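Local structure of DraIII (Deinococcus radiophilus, 4L0K) at residues S114-D117 and V118-L122; K121-W124 and L125-L129; F213-W216 and M217-L221. The protein is a type II restriction endonuclease that cuts DNA at a specific sequence, probably with a nuclease core of the His-Me finger clan. All blocks are in the same frame, centred on the assembly; numbering follows the deposited sequence.

Interaction 1 (S114-D117 and V118-L122); sequences SCID and VARKL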
# COMPACT_ATOMS: atom_id res chain seq x y z
N SER A 114 -19.97 -8.64 -15.97
CA SER A 114 -18.87 -7.67 -15.84
C SER A 114 -17.54 -8.38 -15.63
O SER A 114 -16.54 -8.03 -16.27
CB SER A 114 -19.12 -6.72 -14.67
OG SER A 114 -20.28 -5.94 -14.89
N CYS A 115 -17.54 -9.37 -14.72
CA CYS A 115 -16.35 -10.17 -14.47
C CYS A 115 -15.85 -10.83 -15.75
O CYS A 115 -14.65 -10.80 -16.04
CB CYS A 115 -16.62 -11.21 -13.38
SG CYS A 115 -16.98 -10.44 -11.78
N ILE A 116 -16.77 -11.39 -16.53
CA ILE A 116 -16.38 -11.98 -17.81
C ILE A 116 -15.83 -10.92 -18.79
O ILE A 116 -14.80 -11.15 -19.44
CB ILE A 116 -17.52 -12.83 -18.47
CG1 ILE A 116 -18.14 -13.81 -17.47
CG2 ILE A 116 -17.01 -13.56 -19.71
CD1 ILE A 116 -17.15 -14.70 -16.78
N ASP A 117 -16.50 -9.78 -18.88
CA ASP A 117 -16.02 -8.63 -19.66
C ASP A 117 -14.56 -8.24 -19.34
O ASP A 117 -13.73 -8.13 -20.24
CB ASP A 117 -16.91 -7.40 -19.44
CG ASP A 117 -18.25 -7.53 -20.12
OD1 ASP A 117 -18.39 -8.39 -21.01
OD2 ASP A 117 -19.18 -6.76 -19.76
N VAL A 118 -14.29 -8.05 -18.05
CA VAL A 118 -12.95 -7.78 -17.53
C VAL A 118 -11.95 -8.85 -17.98
O VAL A 118 -10.86 -8.51 -18.48
CB VAL A 118 -12.96 -7.65 -15.98
CG1 VAL A 118 -11.55 -7.82 -15.39
CG2 VAL A 118 -13.61 -6.31 -15.54
N ALA A 119 -12.30 -10.13 -17.80
CA ALA A 119 -11.47 -11.22 -18.33
C ALA A 119 -11.14 -11.03 -19.83
O ALA A 119 -9.99 -11.22 -20.28
CB ALA A 119 -12.13 -12.57 -18.09
N ARG A 120 -12.16 -10.64 -20.61
CA ARG A 120 -11.94 -10.47 -22.05
C ARG A 120 -10.97 -9.32 -22.34
O ARG A 120 -10.07 -9.43 -23.18
CB ARG A 120 -13.27 -10.26 -22.78
CG ARG A 120 -13.81 -11.48 -23.51
CD ARG A 120 -15.08 -11.11 -24.29
NE ARG A 120 -16.12 -10.61 -23.41
CZ ARG A 120 -17.20 -11.30 -23.05
NH1 ARG A 120 -17.39 -12.53 -23.52
NH2 ARG A 120 -18.09 -10.76 -22.23
N LYS A 121 -11.15 -8.22 -21.62
CA LYS A 121 -10.34 -7.02 -21.81
C LYS A 121 -8.89 -7.32 -21.52
O LYS A 121 -8.01 -6.97 -22.30
CB LYS A 121 -10.82 -5.91 -20.88
CG LYS A 121 -9.95 -4.67 -20.94
CD LYS A 121 -9.97 -4.01 -22.32
CE LYS A 121 -9.10 -2.77 -22.33
NZ LYS A 121 -9.54 -1.77 -21.30
N LEU A 122 -8.66 -7.97 -20.39
CA LEU A 122 -7.33 -8.30 -19.93
C LEU A 122 -6.62 -9.27 -20.87
O LEU A 122 -5.40 -9.17 -21.06
CB LEU A 122 -7.44 -8.89 -18.52
CG LEU A 122 -7.08 -8.00 -17.33
CD1 LEU A 122 -7.07 -6.51 -17.68
CD2 LEU A 122 -8.00 -8.27 -16.17
O HOH W 1 -16.60 -7.72 -22.93

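Interaction 2 (K121-W124 and L125-L129); sequences KLTW and LAYQL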
# COMPACT_ATOMS: atom_id res chain seq x y z
N LYS A 121 -11.15 -8.22 -21.62
CA LYS A 121 -10.34 -7.02 -21.81
C LYS A 121 -8.89 -7.32 -21.52
O LYS A 121 -8.01 -6.97 -22.30
CB LYS A 121 -10.82 -5.91 -20.88
CG LYS A 121 -9.95 -4.67 -20.94
CD LYS A 121 -9.97 -4.01 -22.32
CE LYS A 121 -9.10 -2.77 -22.33
NZ LYS A 121 -9.54 -1.77 -21.30
N LEU A 122 -8.66 -7.97 -20.39
CA LEU A 122 -7.33 -8.30 -19.93
C LEU A 122 -6.62 -9.27 -20.87
O LEU A 122 -5.40 -9.17 -21.06
CB LEU A 122 -7.44 -8.89 -18.52
CG LEU A 122 -7.08 -8.00 -17.33
CD1 LEU A 122 -7.07 -6.51 -17.68
CD2 LEU A 122 -8.00 -8.27 -16.17
N THR A 123 -7.37 -10.21 -21.45
CA THR A 123 -6.78 -11.08 -22.48
C THR A 123 -6.36 -10.29 -23.72
O THR A 123 -5.30 -10.52 -24.35
CB THR A 123 -7.76 -12.20 -22.91
OG1 THR A 123 -8.30 -12.84 -21.75
CG2 THR A 123 -7.05 -13.23 -23.78
N TRP A 124 -7.23 -9.35 -24.09
CA TRP A 124 -6.95 -8.49 -25.24
C TRP A 124 -5.68 -7.65 -25.00
O TRP A 124 -4.83 -7.53 -25.89
CB TRP A 124 -8.17 -7.60 -25.51
CG TRP A 124 -8.03 -6.63 -26.66
CD1 TRP A 124 -8.18 -6.91 -28.00
CD2 TRP A 124 -7.77 -5.22 -26.57
NE1 TRP A 124 -8.01 -5.76 -28.73
CE2 TRP A 124 -7.76 -4.71 -27.89
CE3 TRP A 124 -7.53 -4.34 -25.50
CZ2 TRP A 124 -7.50 -3.36 -28.17
CZ3 TRP A 124 -7.29 -2.99 -25.77
CH2 TRP A 124 -7.28 -2.52 -27.11
N LEU A 125 -5.54 -7.11 -23.79
CA LEU A 125 -4.35 -6.32 -23.44
C LEU A 125 -3.15 -7.23 -23.50
O LEU A 125 -2.08 -6.83 -23.97
CB LEU A 125 -4.45 -5.78 -22.01
CG LEU A 125 -4.85 -4.33 -21.71
CD1 LEU A 125 -5.19 -3.55 -22.98
CD2 LEU A 125 -5.99 -4.30 -20.67
N ALA A 126 -3.32 -8.46 -22.99
CA ALA A 126 -2.18 -9.37 -22.84
C ALA A 126 -1.56 -9.74 -24.19
O ALA A 126 -0.34 -9.81 -24.32
CB ALA A 126 -2.58 -10.62 -22.05
N TYR A 127 -2.40 -9.95 -25.19
CA TYR A 127 -1.87 -10.27 -26.52
C TYR A 127 -1.13 -9.09 -27.19
O TYR A 127 -0.53 -9.24 -28.25
CB TYR A 127 -2.96 -10.86 -27.43
CG TYR A 127 -3.16 -12.34 -27.19
CD1 TYR A 127 -2.15 -13.24 -27.51
CD2 TYR A 127 -4.33 -12.83 -26.62
CE1 TYR A 127 -2.30 -14.60 -27.28
CE2 TYR A 127 -4.49 -14.20 -26.39
CZ TYR A 127 -3.47 -15.08 -26.72
OH TYR A 127 -3.58 -16.44 -26.49
N GLN A 128 -1.18 -7.92 -26.56
CA GLN A 128 -0.51 -6.72 -27.05
C GLN A 128 0.66 -6.32 -26.15
O GLN A 128 1.18 -5.21 -26.25
CB GLN A 128 -1.51 -5.57 -27.14
CG GLN A 128 -2.59 -5.75 -28.20
CD GLN A 128 -3.64 -4.66 -28.15
OE1 GLN A 128 -3.51 -3.63 -28.82
NE2 GLN A 128 -4.68 -4.88 -27.36
N LEU A 129 1.05 -7.23 -25.26
CA LEU A 129 2.27 -7.07 -24.46
C LEU A 129 3.48 -7.24 -25.37
O LEU A 129 3.46 -8.09 -26.27
CB LEU A 129 2.32 -8.17 -23.40
CG LEU A 129 2.09 -7.98 -21.90
CD1 LEU A 129 1.82 -6.54 -21.49
CD2 LEU A 129 1.00 -8.93 -21.38

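Interaction 3 (F213-W216 and M217-L221); sequences FYLW and MEEVL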
# COMPACT_ATOMS: atom_id res chain seq x y z
N PHE A 213 -5.07 11.41 -9.57
CA PHE A 213 -3.71 11.03 -9.19
C PHE A 213 -2.72 11.97 -9.89
O PHE A 213 -1.74 12.43 -9.29
CB PHE A 213 -3.44 9.57 -9.58
CG PHE A 213 -2.17 8.98 -8.98
CD1 PHE A 213 -1.62 9.49 -7.81
CD2 PHE A 213 -1.54 7.91 -9.59
CE1 PHE A 213 -0.47 8.94 -7.26
CE2 PHE A 213 -0.39 7.34 -9.04
CZ PHE A 213 0.15 7.86 -7.88
N TYR A 214 -2.99 12.25 -11.17
CA TYR A 214 -2.11 13.08 -12.02
C TYR A 214 -2.21 14.51 -11.55
O TYR A 214 -1.20 15.20 -11.45
CB TYR A 214 -2.53 13.00 -13.49
CG TYR A 214 -2.39 11.63 -14.10
CD1 TYR A 214 -1.39 10.75 -13.69
CD2 TYR A 214 -3.26 11.20 -15.09
CE1 TYR A 214 -1.26 9.50 -14.23
CE2 TYR A 214 -3.12 9.94 -15.65
CZ TYR A 214 -2.12 9.10 -15.21
OH TYR A 214 -1.97 7.85 -15.74
N LEU A 215 -3.43 14.94 -11.26
CA LEU A 215 -3.67 16.28 -10.72
C LEU A 215 -2.87 16.45 -9.40
O LEU A 215 -2.16 17.45 -9.21
CB LEU A 215 -5.17 16.51 -10.53
CG LEU A 215 -5.57 17.83 -9.87
CD1 LEU A 215 -5.26 19.01 -10.77
CD2 LEU A 215 -7.04 17.83 -9.44
N TRP A 216 -2.96 15.45 -8.53
CA TRP A 216 -2.19 15.38 -7.28
C TRP A 216 -0.70 15.53 -7.51
O TRP A 216 -0.06 16.35 -6.84
CB TRP A 216 -2.44 14.05 -6.56
CG TRP A 216 -1.68 13.93 -5.30
CD1 TRP A 216 -1.98 14.53 -4.11
CD2 TRP A 216 -0.52 13.13 -5.06
NE1 TRP A 216 -1.07 14.17 -3.15
CE2 TRP A 216 -0.16 13.32 -3.70
CE3 TRP A 216 0.24 12.28 -5.86
CZ2 TRP A 216 0.94 12.69 -3.13
CZ3 TRP A 216 1.34 11.64 -5.28
CH2 TRP A 216 1.68 11.85 -3.93
N MET A 217 -0.14 14.74 -8.42
CA MET A 217 1.29 14.83 -8.70
C MET A 217 1.62 16.26 -9.12
O MET A 217 2.59 16.84 -8.66
CB MET A 217 1.71 13.90 -9.84
CG MET A 217 1.48 12.43 -9.58
SD MET A 217 2.03 11.46 -11.00
CE MET A 217 1.42 9.82 -10.60
N GLU A 218 0.78 16.82 -9.99
CA GLU A 218 0.99 18.18 -10.49
C GLU A 218 1.08 19.23 -9.38
O GLU A 218 1.98 20.09 -9.40
CB GLU A 218 -0.09 18.56 -11.49
CG GLU A 218 0.39 19.54 -12.53
CD GLU A 218 -0.29 19.36 -13.87
OE1 GLU A 218 0.44 19.14 -14.86
OE2 GLU A 218 -1.54 19.44 -13.93
N GLU A 219 0.17 19.16 -8.43
CA GLU A 219 0.15 20.05 -7.29
C GLU A 219 1.32 19.87 -6.37
O GLU A 219 1.84 20.81 -5.87
CB GLU A 219 -1.11 19.85 -6.49
CG GLU A 219 -2.36 20.22 -7.21
CD GLU A 219 -3.57 19.56 -6.63
OE1 GLU A 219 -3.44 18.64 -5.87
OE2 GLU A 219 -4.67 19.97 -6.95
N VAL A 220 1.74 18.65 -6.17
CA VAL A 220 2.86 18.36 -5.36
C VAL A 220 4.11 18.95 -5.96
O VAL A 220 4.91 19.49 -5.26
CB VAL A 220 3.01 16.86 -5.20
CG1 VAL A 220 4.31 16.49 -4.55
CG2 VAL A 220 1.84 16.30 -4.45
N LEU A 221 4.29 18.81 -7.25
CA LEU A 221 5.50 19.25 -7.89
C LEU A 221 5.54 20.75 -7.95
O LEU A 221 6.57 21.33 -7.85
CB LEU A 221 5.65 18.67 -9.25
CG LEU A 221 5.96 17.20 -9.26
CD1 LEU A 221 5.68 16.65 -10.63
CD2 LEU A 221 7.37 16.88 -8.85

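Interaction 1 (S114-D117 and V118-L122)
Arg120 and Asp117, three residues apart on helix 112-126, are joined by a salt bridge in which Arg120 NH2 donates to Asp117 OD1 at 2.7 Å. The oxygen lies almost in the guanidinium plane, at its edge, and the N-H points to it with an angle of 155°; NH2 meets OD1 nearly end-on to the carboxylate C-O bond. The two flat groups are turned by 50° against each other. This is the one direct hydrogen bond of the pair, since Arg120 NE stays 4.0 Å from Asp117 OD1. A water fills in the second link: it donates to Asp117 OD1 at 2.7 Å and accepts from Arg120 NE at 3.0 Å. One carboxylate oxygen therefore takes two donors, one direct and one relayed. The reach depends on a bend in the arginine chain at chi3 (-60°), which folds the guanidinium back along the helix over the preceding turn.

There, Ile116 CG2 lies over one face of the guanidinium, 3.9 Å from Arg120 NH2. Beneath these side chains run regular helical bonds four residues apart, such as Val118 N to Ser114 O at 2.9 Å and Arg120 N to Ile116 O at 2.9 Å. Small contacts complete the packing: Ala119 CB comes to 3.3 Å from Ile116 O, while Val118 and Ala119 also turn to Ala56 of helix 46-57.

Beyond the segments, Arg120 NH1 bonds Gln23 OE1 and Tyr142 OH, and Phe146 makes a cation-pi contact with the group. With NE, NH1 and NH2 all engaged, the buried guanidinium has its rotation fixed, and Asp117 is likely to offset part of the cost of burying its charge.

Interaction 2 (K121-W124 and L125-L129)
Where helix 112-126 runs into a type I beta turn from Ala126 to Leu129, Gln128 folds back on Trp124, four residues earlier. Gln128 NE2 donates to Trp124 O at 3.0 Å with a nearly straight N-H angle of 176°, yet it approaches from above the carbonyl plane and not along a lone pair. The same nitrogen stands over the centre of the indole, 3.1 Å from Trp124 CE2, with amide and ring planes 70° apart. Gln128 OE1 is taken by Val151 N and Trp124 NE1 by Gly148 O, so both flat groups are fixed from outside as well. With Trp124 CG anti to the backbone N (chi1 179°) and beside the carbonyl carbon, the indole stands out from the helix with one face under the Gln128 amide. A serine in place of Trp124 would probably leave the Gln128 amide and the Leu125 CD1 methyl without their flat neighbour, and Gly148 O without its donor.

The other methyl of Leu125, CD2, lies 3.8 Å from Lys121 CE, while Lys121 NZ bonds Ala191 O. Thr123 and Tyr127 run side by side, Thr123 CG2 being 3.8 Å from Tyr127 CE2. Leu125 CD1 meets the indole obliquely, 3.5 Å from Trp124 CE3.

Interaction 3 (F213-W216 and M217-L221)
Met217 N donates to Phe213 O at 2.9 Å, as short as any polar bond in this stretch of helix 210-226. The same carbonyl oxygen is crowded by carbon: Met217 CG sits 3.2 Å from Phe213 O. Further helical bonds follow from Glu218 N to Tyr214 O, Glu219 N to Leu215 O and Val220 N to Trp216 O.

The side chain of Met217 is extended beyond CG and runs back toward Phe213, whose ring is turned to meet it. Met217 CE stands over one face of that ring, 3.5 Å from the centroid of Phe213 and 16° off the normal, a clear CH-pi contact. Met217 SD stands nearer the normal, but 5.0 Å from the Phe213 centroid, so in this Met-aromatic pair the methyl does the touching and the sulfur stands behind it. Met217 CE also lies at the edge of the Tyr214 ring, 4.3 Å from Tyr214 CD1.

Trp216 offers one face to Val220. With CG anti to the backbone N (chi1 180°), the indole projects from the helix with that face toward the valine, and Val220 CG2 lies 3.8 Å from the centroid of the five-membered ring of Trp216, 18° off its normal. Trp216 and Met217 cross at about a right angle, Met217 CG coming to 3.9 Å from Trp216 CE3. At the more exposed flank, Leu215 CG lies 3.7 Å from Glu219 OE2.

The second subunit meets this surface: its Phe200 ring packs edge-to-face with Trp216, its Val220 touches Met217 and Tyr214, and its Lys225 makes a salt bridge with Glu218 OE1. The arrangement is that of a dimer-interface helix, with aromatic and aliphatic side chains packed against the second subunit and a salt bridge between the chains.

Along the chain, interaction 1 comes first, and interaction 2 starts on its last residues, Lys121 and Leu122; both lie on helix 112-126, centres 11 Å apart. Each is local, spanning about a helical turn, so neither closes a loop; the second leads on from the helix into the beta turn 126-129. Together they tie that helix to helices 46-57 and 137-147 and to strand 194-198. Interaction 3 follows in series on helix 210-226, neither nested in nor crossing the others, 30 and 29 Å from the centres of interactions 1 and 2, nearest atoms about 13 Å apart. While the first two face their own chain's interior, interaction 3 adjoins helix 199-205 and joins the subunits.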